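Long-range contacts in cysteine synthase (Fusobacterium nucleatum subsp. nucleatum strain ATCC 25586, PDB 5XEM), which is a pyridoxal 5'-phosphate enzyme that produces hydrogen sulfide and probably makes L-cysteine from O-acetyl-L-serine and sulfide: residues D26-E31 with A277-S282; V174-T179 with L290-L295; G183-T188 with A234-S239; T201-P206 with D242-C247. All coordinates share one frame; numbering follows the deposited sequence.

Contact 1: residues D26-E31 with A277-S282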
loop_
_atom_site.group_PDB
_atom_site.type_symbol
_atom_site.label_atom_id
_atom_site.label_comp_id
_atom_site.label_asym_id
_atom_site.label_seq_id
_atom_site.Cartn_x
_atom_site.Cartn_y
_atom_site.Cartn_z
ATOM N N ASP A 26 18.421 -15.395 7.537
ATOM C CA ASP A 26 19.389 -15.522 8.636
ATOM C C ASP A 26 19.838 -14.142 9.060
ATOM O O ASP A 26 20.303 -13.379 8.236
ATOM C CB ASP A 26 20.610 -16.344 8.203
ATOM C CG ASP A 26 21.534 -16.689 9.373
ATOM O OD1 ASP A 26 21.199 -16.348 10.525
ATOM O OD2 ASP A 26 22.591 -17.306 9.128
ATOM N N THR A 27 19.716 -13.825 10.344
ATOM C CA THR A 27 20.108 -12.503 10.869
ATOM C C THR A 27 21.291 -12.581 11.878
ATOM O O THR A 27 21.572 -11.626 12.637
ATOM C CB THR A 27 18.873 -11.734 11.434
ATOM O OG1 THR A 27 18.315 -12.418 12.567
ATOM C CG2 THR A 27 17.784 -11.599 10.333
ATOM N N PHE A 28 21.984 -13.726 11.831
ATOM C CA PHE A 28 23.279 -13.925 12.496
ATOM C C PHE A 28 23.227 -13.729 13.997
ATOM O O PHE A 28 24.102 -13.074 14.583
ATOM C CB PHE A 28 24.345 -13.030 11.858
ATOM C CG PHE A 28 24.365 -13.121 10.361
ATOM C CD1 PHE A 28 24.738 -14.301 9.737
ATOM C CD2 PHE A 28 23.948 -12.048 9.576
ATOM C CE1 PHE A 28 24.722 -14.406 8.349
ATOM C CE2 PHE A 28 23.937 -12.145 8.192
ATOM C CZ PHE A 28 24.318 -13.321 7.579
ATOM N N GLY A 29 22.200 -14.302 14.617
ATOM C CA GLY A 29 22.052 -14.259 16.067
ATOM C C GLY A 29 21.736 -12.906 16.696
ATOM O O GLY A 29 21.902 -12.723 17.902
ATOM N N ASN A 30 21.275 -11.951 15.891
ATOM C CA ASN A 30 20.675 -10.724 16.417
ATOM C C ASN A 30 19.257 -10.628 15.895
ATOM O O ASN A 30 18.951 -11.244 14.904
ATOM C CB ASN A 30 21.477 -9.519 15.968
ATOM C CG ASN A 30 22.900 -9.554 16.484
ATOM O OD1 ASN A 30 23.119 -9.636 17.704
ATOM N ND2 ASN A 30 23.873 -9.480 15.571
ATOM N N GLU A 31 18.405 -9.858 16.562
ATOM C CA GLU A 31 17.021 -9.687 16.109
ATOM C C GLU A 31 16.915 -8.414 15.254
ATOM O O GLU A 31 17.315 -7.325 15.693
ATOM C CB GLU A 31 16.090 -9.614 17.308
ATOM C CG GLU A 31 16.137 -10.862 18.168
ATOM C CD GLU A 31 15.136 -10.835 19.300
ATOM O OE1 GLU A 31 15.171 -9.896 20.122
ATOM O OE2 GLU A 31 14.299 -11.758 19.366
ATOM N N ALA A 277 22.630 -3.430 4.426
ATOM C CA ALA A 277 23.613 -2.786 5.293
ATOM C C ALA A 277 23.426 -3.263 6.729
ATOM O O ALA A 277 24.410 -3.460 7.471
ATOM C CB ALA A 277 23.484 -1.276 5.216
ATOM N N ALA A 278 22.174 -3.455 7.141
ATOM C CA ALA A 278 21.882 -3.954 8.488
ATOM C C ALA A 278 22.328 -5.379 8.681
ATOM O O ALA A 278 22.783 -5.737 9.777
ATOM C CB ALA A 278 20.399 -3.842 8.822
ATOM N N LEU A 279 22.149 -6.195 7.651
ATOM C CA LEU A 279 22.585 -7.591 7.704
ATOM C C LEU A 279 24.093 -7.666 7.778
ATOM O O LEU A 279 24.611 -8.489 8.500
ATOM C CB LEU A 279 22.130 -8.353 6.484
ATOM C CG LEU A 279 20.777 -9.030 6.531
ATOM C CD1 LEU A 279 20.612 -9.923 5.296
ATOM C CD2 LEU A 279 20.627 -9.882 7.781
ATOM N N ASP A 280 24.793 -6.821 7.017
ATOM C CA ASP A 280 26.253 -6.768 7.076
ATOM C C ASP A 280 26.715 -6.359 8.461
ATOM O O ASP A 280 27.652 -6.952 9.004
ATOM C CB ASP A 280 26.820 -5.771 6.073
ATOM C CG ASP A 280 26.695 -6.219 4.661
ATOM O OD1 ASP A 280 26.355 -7.398 4.426
ATOM O OD2 ASP A 280 26.950 -5.389 3.762
ATOM N N TYR A 281 26.060 -5.355 9.035
ATOM C CA TYR A 281 26.349 -4.917 10.392
ATOM C C TYR A 281 26.103 -6.040 11.389
ATOM O O TYR A 281 26.957 -6.313 12.245
ATOM C CB TYR A 281 25.547 -3.674 10.768
ATOM C CG TYR A 281 25.856 -3.204 12.170
ATOM C CD1 TYR A 281 26.927 -2.359 12.419
ATOM C CD2 TYR A 281 25.099 -3.648 13.255
ATOM C CE1 TYR A 281 27.234 -1.948 13.711
ATOM C CE2 TYR A 281 25.398 -3.243 14.550
ATOM C CZ TYR A 281 26.465 -2.402 14.768
ATOM O OH TYR A 281 26.738 -1.986 16.045
ATOM N N SER A 282 24.962 -6.713 11.266
ATOM C CA SER A 282 24.603 -7.775 12.193
ATOM C C SER A 282 25.569 -8.972 12.095
ATOM O O SER A 282 25.961 -9.532 13.117
ATOM C CB SER A 282 23.173 -8.225 11.967
ATOM O OG SER A 282 22.789 -9.191 12.919
#
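S282 leaves helix 269-284 with OG anti to its backbone N (chi1 -176°), a torsion that points the hydroxyl at the loop 26-31, where two residues take hold of it. As donor, S282 OG reaches T27 O at 2.7 Å, coming in from above the carbonyl plane. As acceptor it receives N30 ND2 at 2.9 Å, along a nearly straight N-H...O path of 166°. S282 OG also lies almost exactly in the amide plane of N30, so the buried hydroxyl both gives and takes a bond, the one from N30 being well directed. T27 O is shared in turn, accepting N30 N at 3.3 Å as well. That second bond closes a type I' beta turn, T27 to N30, in the connection between the antiparallel strands 19-21 and 31-36; F28 accordingly has a positive phi of 60°. The turn is fastened again by T27 OG1, which donates to N30 O at 2.7 Å, nearly along the C=O axis. Overlapping its start, D26 forms an Asx turn, its OD1 meeting F28 N at 3.0 Å from above the carboxylate plane. F28 holds its ring beside its own backbone N and turned toward the helix, where it crosses the L279 side chain at about a right angle, F28 CE2 lying 4.0 Å from L279 CD2. The same methyl, L279 CD2, comes to 3.5 Å from D26 O, the oxygen that lies over one face of the F28 ring, toward its rim. N30 OD1 is bound by the backbone N of K288 and of L290, which fixes the amide's rotation.

Contact 2: residues V174-T179 with L290-L295. With PLP (pyridoxal-5'-phosphate), chain D.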
loop_
_atom_site.group_PDB
_atom_site.type_symbol
_atom_site.label_atom_id
_atom_site.label_comp_id
_atom_site.label_asym_id
_atom_site.label_seq_id
_atom_site.Cartn_x
_atom_site.Cartn_y
_atom_site.Cartn_z
ATOM N N VAL A 174 20.354 -0.878 18.110
ATOM C CA VAL A 174 20.887 -0.326 16.873
ATOM C C VAL A 174 19.714 0.182 15.971
ATOM O O VAL A 174 18.671 -0.416 15.944
ATOM C CB VAL A 174 21.695 -1.390 16.110
ATOM C CG1 VAL A 174 22.281 -0.790 14.839
ATOM C CG2 VAL A 174 22.828 -1.980 16.984
ATOM N N PHE A 175 19.909 1.308 15.302
ATOM C CA PHE A 175 18.936 1.852 14.352
ATOM C C PHE A 175 19.715 2.128 13.079
ATOM O O PHE A 175 20.779 2.750 13.131
ATOM C CB PHE A 175 18.316 3.142 14.916
ATOM C CG PHE A 175 17.490 3.921 13.920
ATOM C CD1 PHE A 175 16.299 3.397 13.440
ATOM C CD2 PHE A 175 17.897 5.183 13.484
ATOM C CE1 PHE A 175 15.525 4.096 12.518
ATOM C CE2 PHE A 175 17.123 5.896 12.576
ATOM C CZ PHE A 175 15.942 5.340 12.084
ATOM N N ILE A 176 19.217 1.640 11.936
ATOM C CA ILE A 176 19.907 1.781 10.667
ATOM C C ILE A 176 18.879 2.337 9.698
ATOM O O ILE A 176 17.776 1.789 9.605
ATOM C CB ILE A 176 20.521 0.446 10.169
ATOM C CG1 ILE A 176 21.667 0.033 11.116
ATOM C CG2 ILE A 176 21.035 0.594 8.734
ATOM C CD1 ILE A 176 22.200 -1.364 10.957
ATOM N N CYS A 177 19.243 3.421 8.999
ATOM C CA CYS A 177 18.310 4.159 8.156
ATOM C C CYS A 177 18.981 4.680 6.887
ATOM O O CYS A 177 20.098 5.224 6.936
ATOM C CB CYS A 177 17.735 5.332 8.957
ATOM S SG CYS A 177 16.354 6.189 8.187
ATOM N N GLY A 178 18.307 4.514 5.751
ATOM C CA GLY A 178 18.808 5.036 4.499
ATOM C C GLY A 178 18.722 6.547 4.475
ATOM O O GLY A 178 17.892 7.118 5.172
ATOM N N THR A 179 19.564 7.199 3.678
ATOM C CA THR A 179 19.581 8.658 3.592
ATOM C C THR A 179 19.417 9.200 2.175
ATOM O O THR A 179 19.906 8.620 1.191
ATOM C CB THR A 179 20.891 9.270 4.179
ATOM O OG1 THR A 179 22.034 8.818 3.411
ATOM C CG2 THR A 179 21.029 8.872 5.642
ATOM N N LEU A 290 21.540 -8.400 19.757
ATOM C CA LEU A 290 21.205 -6.987 19.564
ATOM C C LEU A 290 19.801 -6.848 18.976
ATOM O O LEU A 290 19.353 -7.694 18.206
ATOM C CB LEU A 290 22.192 -6.300 18.619
ATOM C CG LEU A 290 23.675 -6.364 18.979
ATOM C CD1 LEU A 290 24.519 -5.879 17.804
ATOM C CD2 LEU A 290 23.962 -5.562 20.232
ATOM N N LYS A 291 19.094 -5.806 19.377
ATOM C CA LYS A 291 17.793 -5.497 18.782
ATOM C C LYS A 291 18.070 -4.381 17.794
ATOM O O LYS A 291 18.483 -3.264 18.179
ATOM C CB LYS A 291 16.798 -5.090 19.850
ATOM C CG LYS A 291 16.382 -6.255 20.747
ATOM C CD LYS A 291 15.100 -5.946 21.501
ATOM C CE LYS A 291 14.777 -6.986 22.569
ATOM N NZ LYS A 291 13.939 -8.111 22.066
ATOM N N ILE A 292 17.903 -4.710 16.518
ATOM C CA ILE A 292 18.313 -3.826 15.426
ATOM C C ILE A 292 17.045 -3.403 14.702
ATOM O O ILE A 292 16.267 -4.264 14.291
ATOM C CB ILE A 292 19.245 -4.535 14.429
ATOM C CG1 ILE A 292 20.479 -5.116 15.147
ATOM C CG2 ILE A 292 19.660 -3.577 13.307
ATOM C CD1 ILE A 292 21.517 -5.713 14.210
ATOM N N VAL A 293 16.828 -2.099 14.582
ATOM C CA VAL A 293 15.659 -1.582 13.835
ATOM C C VAL A 293 16.125 -0.990 12.526
ATOM O O VAL A 293 17.088 -0.193 12.497
ATOM C CB VAL A 293 14.873 -0.531 14.630
ATOM C CG1 VAL A 293 13.725 0.042 13.782
ATOM C CG2 VAL A 293 14.311 -1.129 15.923
ATOM N N VAL A 294 15.470 -1.415 11.437
ATOM C CA VAL A 294 15.729 -0.924 10.099
ATOM C C VAL A 294 14.466 -0.173 9.656
ATOM O O VAL A 294 13.365 -0.714 9.737
ATOM C CB VAL A 294 16.000 -2.095 9.130
ATOM C CG1 VAL A 294 15.955 -1.669 7.658
ATOM C CG2 VAL A 294 17.341 -2.722 9.483
ATOM N N LEU A 295 14.627 1.064 9.212
ATOM C CA LEU A 295 13.516 1.798 8.666
ATOM C C LEU A 295 13.375 1.404 7.205
ATOM O O LEU A 295 14.303 1.575 6.449
ATOM C CB LEU A 295 13.726 3.300 8.795
ATOM C CG LEU A 295 12.458 4.128 8.548
ATOM C CD1 LEU A 295 11.561 4.107 9.787
ATOM C CD2 LEU A 295 12.781 5.536 8.146
HETATM N N1 PLP D . 14.140 5.849 0.507
HETATM C C2 PLP D . 13.213 6.372 -0.311
HETATM C C2A PLP D . 12.328 5.447 -1.148
HETATM C C3 PLP D . 13.023 7.763 -0.394
HETATM O O3 PLP D . 12.068 8.267 -1.215
HETATM C C4 PLP D . 13.815 8.618 0.367
HETATM C C4A PLP D . 13.648 10.127 0.304
HETATM C C5 PLP D . 14.770 8.037 1.212
HETATM C C6 PLP D . 14.897 6.650 1.261
HETATM C C5A PLP D . 15.682 8.857 2.100
HETATM O O4P PLP D . 14.910 9.447 3.206
HETATM P P PLP D . 15.320 10.851 3.914
HETATM O O1P PLP D . 14.544 11.022 5.098
HETATM O O2P PLP D . 15.103 11.841 2.877
HETATM O O3P PLP D . 16.785 10.716 4.136
HETATM O O HOH W 1 15.551 3.664 5.441
#
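I292 CG1 is anti to its carbonyl carbon, a torsion that sets I292 CG1 4.0 Å from V174 CB. V174 CG1, anti to its own backbone N (chi1 -178°), lies against I292 CG2, and the two side chains run side by side, pointing the same way. I176, with CG1 beside its backbone N and an extended second torsion, sends CD1 alongside to within 4.1 Å of I292 CG2. On the other face of the sheet C177 SG and L295 CG are each anti to their own backbone N, bringing C177 SG to 3.6 Å from L295 CD2. The backbones beneath are parallel strands, their axes 19° apart, with V174 opposite I292, F175 opposite V293 and I176 opposite V294. V174 O accepts V293 N at 2.8 Å in a nearly straight bond (173°). V293 O then takes I176 N at 2.9 Å, nearly along its C=O axis. The series loosens toward the C-terminal end, where L295 N stands 3.3 Å from I176 O. Beyond it a water bridges the strands, accepting from G178 N at 2.9 Å and donating to L295 O at 2.6 Å. G178 and T179 carry the chain to the cofactor phosphate, as is usual in this fold, where the loop after a strand's C-terminal end holds the phosphate. In the sheet these two strands lie between 31-36 and 200-206. Helix 269-284 covers the face of V174, I176 and V294, and helix 183-195 packs on F175, C177 and L295.

Contact 3: residues G183-T188 with A234-S239. With PLP (pyridoxal-5'-phosphate), chain D.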
loop_
_atom_site.group_PDB
_atom_site.type_symbol
_atom_site.label_atom_id
_atom_site.label_comp_id
_atom_site.label_asym_id
_atom_site.label_seq_id
_atom_site.Cartn_x
_atom_site.Cartn_y
_atom_site.Cartn_z
ATOM N N GLY A 183 16.867 13.323 6.778
ATOM C CA GLY A 183 15.912 13.724 7.804
ATOM C C GLY A 183 15.364 12.593 8.608
ATOM O O GLY A 183 15.243 12.705 9.838
ATOM N N SER A 184 14.978 11.501 7.961
ATOM C CA SER A 184 14.460 10.364 8.730
ATOM C C SER A 184 15.551 9.799 9.637
ATOM O O SER A 184 15.283 9.507 10.821
ATOM C CB SER A 184 13.831 9.276 7.840
ATOM O OG SER A 184 14.749 8.844 6.870
ATOM N N PHE A 185 16.768 9.631 9.107
ATOM C CA PHE A 185 17.870 9.203 9.963
ATOM C C PHE A 185 18.066 10.162 11.146
ATOM O O PHE A 185 18.167 9.734 12.324
ATOM C CB PHE A 185 19.199 9.111 9.194
ATOM C CG PHE A 185 20.379 8.995 10.117
ATOM C CD1 PHE A 185 20.602 7.809 10.809
ATOM C CD2 PHE A 185 21.196 10.071 10.362
ATOM C CE1 PHE A 185 21.626 7.705 11.721
ATOM C CE2 PHE A 185 22.252 9.972 11.274
ATOM C CZ PHE A 185 22.451 8.785 11.949
ATOM N N SER A 186 18.191 11.446 10.823
ATOM C CA SER A 186 18.696 12.406 11.817
ATOM C C SER A 186 17.642 12.701 12.888
ATOM O O SER A 186 17.964 12.788 14.052
ATOM C CB SER A 186 19.179 13.683 11.141
ATOM O OG SER A 186 20.171 13.372 10.151
ATOM N N GLY A 187 16.371 12.814 12.496
ATOM C CA GLY A 187 15.327 13.071 13.460
ATOM C C GLY A 187 15.055 11.876 14.356
ATOM O O GLY A 187 14.895 12.012 15.574
ATOM N N THR A 188 15.020 10.678 13.769
ATOM C CA THR A 188 14.769 9.492 14.555
ATOM C C THR A 188 15.951 9.217 15.493
ATOM O O THR A 188 15.734 8.942 16.678
ATOM C CB THR A 188 14.512 8.274 13.670
ATOM O OG1 THR A 188 13.534 8.618 12.668
ATOM C CG2 THR A 188 14.016 7.084 14.515
ATOM N N ALA A 234 20.995 20.459 4.818
ATOM C CA ALA A 234 21.014 21.068 6.141
ATOM C C ALA A 234 20.363 20.194 7.202
ATOM O O ALA A 234 20.746 20.236 8.374
ATOM C CB ALA A 234 20.300 22.428 6.087
ATOM N N VAL A 235 19.375 19.391 6.814
ATOM C CA VAL A 235 18.676 18.542 7.781
ATOM C C VAL A 235 19.393 17.250 8.174
ATOM O O VAL A 235 18.935 16.563 9.067
ATOM C CB VAL A 235 17.229 18.199 7.331
ATOM C CG1 VAL A 235 16.404 19.485 7.270
ATOM C CG2 VAL A 235 17.232 17.470 5.988
ATOM N N TYR A 236 20.512 16.926 7.520
ATOM C CA TYR A 236 21.332 15.806 7.926
ATOM C C TYR A 236 22.235 16.238 9.069
ATOM O O TYR A 236 22.955 17.247 8.949
ATOM C CB TYR A 236 22.198 15.310 6.760
ATOM C CG TYR A 236 23.136 14.216 7.159
ATOM C CD1 TYR A 236 22.664 12.956 7.484
ATOM C CD2 TYR A 236 24.528 14.448 7.276
ATOM C CE1 TYR A 236 23.520 11.952 7.863
ATOM C CE2 TYR A 236 25.384 13.446 7.673
ATOM C CZ TYR A 236 24.886 12.200 7.976
ATOM O OH TYR A 236 25.727 11.178 8.372
ATOM N N ASP A 237 22.221 15.465 10.146
ATOM C CA ASP A 237 23.091 15.709 11.295
ATOM C C ASP A 237 24.107 14.581 11.480
ATOM O O ASP A 237 23.839 13.558 12.112
ATOM C CB ASP A 237 22.264 15.945 12.570
ATOM C CG ASP A 237 23.144 16.271 13.779
ATOM O OD1 ASP A 237 24.372 16.422 13.595
ATOM O OD2 ASP A 237 22.594 16.370 14.902
ATOM N N GLY A 238 25.303 14.794 10.931
ATOM C CA GLY A 238 26.326 13.753 10.903
ATOM C C GLY A 238 26.950 13.465 12.259
ATOM O O GLY A 238 27.616 12.454 12.429
ATOM N N SER A 239 26.715 14.334 13.235
ATOM C CA SER A 239 27.221 14.097 14.592
ATOM C C SER A 239 26.523 12.909 15.252
ATOM O O SER A 239 27.025 12.348 16.231
ATOM C CB SER A 239 27.081 15.349 15.450
ATOM O OG SER A 239 25.726 15.616 15.766
HETATM N N1 PLP D . 14.140 5.849 0.507
HETATM C C2 PLP D . 13.213 6.372 -0.311
HETATM C C2A PLP D . 12.328 5.447 -1.148
HETATM C C3 PLP D . 13.023 7.763 -0.394
HETATM O O3 PLP D . 12.068 8.267 -1.215
HETATM C C4 PLP D . 13.815 8.618 0.367
HETATM C C4A PLP D . 13.648 10.127 0.304
HETATM C C5 PLP D . 14.770 8.037 1.212
HETATM C C6 PLP D . 14.897 6.650 1.261
HETATM C C5A PLP D . 15.682 8.857 2.100
HETATM O O4P PLP D . 14.910 9.447 3.206
HETATM P P PLP D . 15.320 10.851 3.914
HETATM O O1P PLP D . 14.544 11.022 5.098
HETATM O O2P PLP D . 15.103 11.841 2.877
HETATM O O3P PLP D . 16.785 10.716 4.136
#
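The phosphate-binding N-terminus of helix 183-195, following strand 174-178 in a strand-turn-helix unit, here meets the loop that leads toward strand 245-247. S184 grips PLP O1P twice: its backbone N lies 2.9 Å from that oxygen. Its hydroxyl, turned between the backbone N and the carbonyl carbon (chi1 55°), brings S184 OG to 2.8 Å from the same PLP O1P. Two residues on, S186 has OG anti to its carbonyl carbon (chi1 -56°). D237 N donates to S186 OG at 2.9 Å, and the angle of 171° makes this a nearly straight bond. F185 and Y236 cross obliquely, F185 CD2 being 3.9 Å from Y236 CE1. D237 O sits at the edge of the F185 ring, 4.0 Å from F185 CE2. D237 also forms an Asx turn, with OD1 met by both S239 N and S239 OG from above the carboxylate plane. Accepting from D237 N and donating to G182 O, S186 OG links the loop to the glycine-rich turn before the helix. S186 is probably a second-shell residue, since the G182 backbone N binds PLP, and the helix's N-terminal dipole would favour the phosphate's negative charge.

Contact 4: residues T201-P206 with D242-C247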
loop_
_atom_site.group_PDB
_atom_site.type_symbol
_atom_site.label_atom_id
_atom_site.label_comp_id
_atom_site.label_asym_id
_atom_site.label_seq_id
_atom_site.Cartn_x
_atom_site.Cartn_y
_atom_site.Cartn_z
ATOM N N THR A 201 23.461 4.447 16.077
ATOM C CA THR A 201 22.610 4.905 14.971
ATOM C C THR A 201 23.451 5.121 13.708
ATOM O O THR A 201 24.483 5.836 13.766
ATOM C CB THR A 201 21.853 6.194 15.355
ATOM O OG1 THR A 201 22.785 7.246 15.672
ATOM C CG2 THR A 201 20.933 5.958 16.564
ATOM N N PHE A 202 23.037 4.488 12.597
ATOM C CA PHE A 202 23.820 4.501 11.370
ATOM C C PHE A 202 22.982 4.896 10.147
ATOM O O PHE A 202 21.965 4.245 9.893
ATOM C CB PHE A 202 24.412 3.128 11.076
ATOM C CG PHE A 202 25.227 2.541 12.205
ATOM C CD1 PHE A 202 24.627 1.752 13.168
ATOM C CD2 PHE A 202 26.600 2.747 12.265
ATOM C CE1 PHE A 202 25.372 1.208 14.198
ATOM C CE2 PHE A 202 27.353 2.192 13.298
ATOM C CZ PHE A 202 26.745 1.416 14.252
ATOM N N PRO A 203 23.442 5.915 9.387
ATOM C CA PRO A 203 22.910 6.208 8.076
ATOM C C PRO A 203 23.507 5.274 7.029
ATOM O O PRO A 203 24.644 4.771 7.214
ATOM C CB PRO A 203 23.361 7.649 7.850
ATOM C CG PRO A 203 24.706 7.702 8.493
ATOM C CD PRO A 203 24.624 6.761 9.666
ATOM N N VAL A 204 22.759 5.038 5.939
ATOM C CA VAL A 204 23.241 4.278 4.813
ATOM C C VAL A 204 23.198 5.193 3.592
ATOM O O VAL A 204 22.259 5.974 3.425
ATOM C CB VAL A 204 22.386 3.011 4.524
ATOM C CG1 VAL A 204 23.073 2.175 3.442
ATOM C CG2 VAL A 204 22.101 2.207 5.804
ATOM N N GLU A 205 24.229 5.119 2.765
ATOM C CA GLU A 205 24.250 5.838 1.487
ATOM C C GLU A 205 24.595 4.872 0.362
ATOM O O GLU A 205 25.045 3.746 0.614
ATOM C CB GLU A 205 25.232 7.025 1.575
ATOM C CG GLU A 205 26.701 6.647 1.600
ATOM C CD GLU A 205 27.628 7.852 1.704
ATOM O OE1 GLU A 205 27.135 9.003 1.625
ATOM O OE2 GLU A 205 28.853 7.639 1.854
ATOM N N PRO A 206 24.343 5.265 -0.894
ATOM C CA PRO A 206 24.692 4.362 -1.984
ATOM C C PRO A 206 26.210 4.206 -2.097
ATOM O O PRO A 206 26.937 5.217 -2.094
ATOM C CB PRO A 206 24.140 5.075 -3.224
ATOM C CG PRO A 206 23.139 6.023 -2.709
ATOM C CD PRO A 206 23.623 6.447 -1.372
ATOM N N ASP A 242 27.231 6.934 14.007
ATOM C CA ASP A 242 28.298 6.150 14.617
ATOM C C ASP A 242 29.282 5.573 13.607
ATOM O O ASP A 242 30.422 5.276 13.961
ATOM C CB ASP A 242 27.724 5.076 15.519
ATOM C CG ASP A 242 27.146 5.656 16.787
ATOM O OD1 ASP A 242 27.935 6.068 17.659
ATOM O OD2 ASP A 242 25.899 5.727 16.909
ATOM N N ASP A 243 28.831 5.419 12.360
ATOM C CA ASP A 243 29.657 5.087 11.203
ATOM C C ASP A 243 28.748 5.379 9.997
ATOM O O ASP A 243 27.559 5.599 10.190
ATOM C CB ASP A 243 30.037 3.603 11.224
ATOM C CG ASP A 243 31.237 3.271 10.346
ATOM O OD1 ASP A 243 31.811 4.191 9.722
ATOM O OD2 ASP A 243 31.588 2.083 10.271
ATOM N N ILE A 244 29.299 5.428 8.798
ATOM C CA ILE A 244 28.508 5.545 7.558
ATOM C C ILE A 244 28.509 4.166 6.911
ATOM O O ILE A 244 29.566 3.600 6.645
ATOM C CB ILE A 244 29.121 6.523 6.547
ATOM C CG1 ILE A 244 29.480 7.883 7.177
ATOM C CG2 ILE A 244 28.197 6.658 5.336
ATOM C CD1 ILE A 244 28.343 8.674 7.788
ATOM N N LEU A 245 27.329 3.614 6.652
ATOM C CA LEU A 245 27.210 2.330 5.985
ATOM C C LEU A 245 26.838 2.592 4.531
ATOM O O LEU A 245 26.296 3.654 4.202
ATOM C CB LEU A 245 26.160 1.457 6.659
ATOM C CG LEU A 245 26.308 1.290 8.183
ATOM C CD1 LEU A 245 25.176 0.437 8.738
ATOM C CD2 LEU A 245 27.670 0.704 8.530
ATOM N N VAL A 246 27.168 1.631 3.684
ATOM C CA VAL A 246 26.879 1.718 2.277
ATOM C C VAL A 246 26.264 0.444 1.728
ATOM O O VAL A 246 26.344 -0.620 2.345
ATOM C CB VAL A 246 28.143 2.052 1.462
ATOM C CG1 VAL A 246 28.785 3.329 1.986
ATOM C CG2 VAL A 246 29.130 0.868 1.462
ATOM N N CYS A 247 25.686 0.561 0.531
ATOM C CA CYS A 247 25.194 -0.587 -0.209
ATOM C C CYS A 247 25.344 -0.364 -1.708
ATOM O O CYS A 247 25.026 0.699 -2.225
ATOM C CB CYS A 247 23.736 -0.855 0.126
ATOM S SG CYS A 247 23.108 -2.414 -0.540
#
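D242 OD2 is held twice, by the backbone of T201 and by K193 outside the contact. T201 N donates to D242 OD2 at 2.9 Å, using the oxygen's anti lone pair at a nearly straight 170°, and K193 NZ adds a salt bridge; the same ammonium also bonds T201 OG1. D242 N returns a bond to T201 O at 3.0 Å, so the two residues are joined in both directions. Between this pair and strand 245-247, F202 CG lies beside its backbone N, and the ring receives D243 CB in its plane at the edge, 3.7 Å from F202 CE2. Its own CB packs on the leucine tip, F202 CB to L245 CD1 being 3.6 Å. Parallel pairing begins with L245 N to P203 O at 3.0 Å and E205 N to L245 O at 2.9 Å. Strand 245-247, the outermost of the sheet on this side, closes the beta-alpha-beta unit 200-206, 211-214, 245-247. E205 takes the crowded first torsion (chi1 72°) and then extends, so that OE2 rests on I244 CG2 while L212 N and S213 OG bind its two oxygens. P203, a proline, brings no N-H: P203 CD lies 3.2 Å from D243 O, a buried carbonyl left without any partner. The nearby K193 charge probably keeps D242 ionised.

Contacts 2 and 4 are neighbours in the six-stranded mixed sheet, their centres about 10 Å apart, joined where strands 174-178 and 200-206 pair (C177 O to V204 N, 2.8 Å). The centres of contacts 1 and 2 are also about 10 Å apart, contact 1 bringing helix 269-284 onto one face; there Y281 meets F202 of contact 4. Contact 3 packs helix 183-195 on the other face, its centre about 23 Å from that of contact 1. Along the chain contacts 3 and 4 interleave, both within the loop closed by contact 2, while contacts 1 and 2 cross. The result is a layered alpha/beta/alpha domain, with contacts 2 and 3 both reaching the cofactor phosphate and contact 1 away from it.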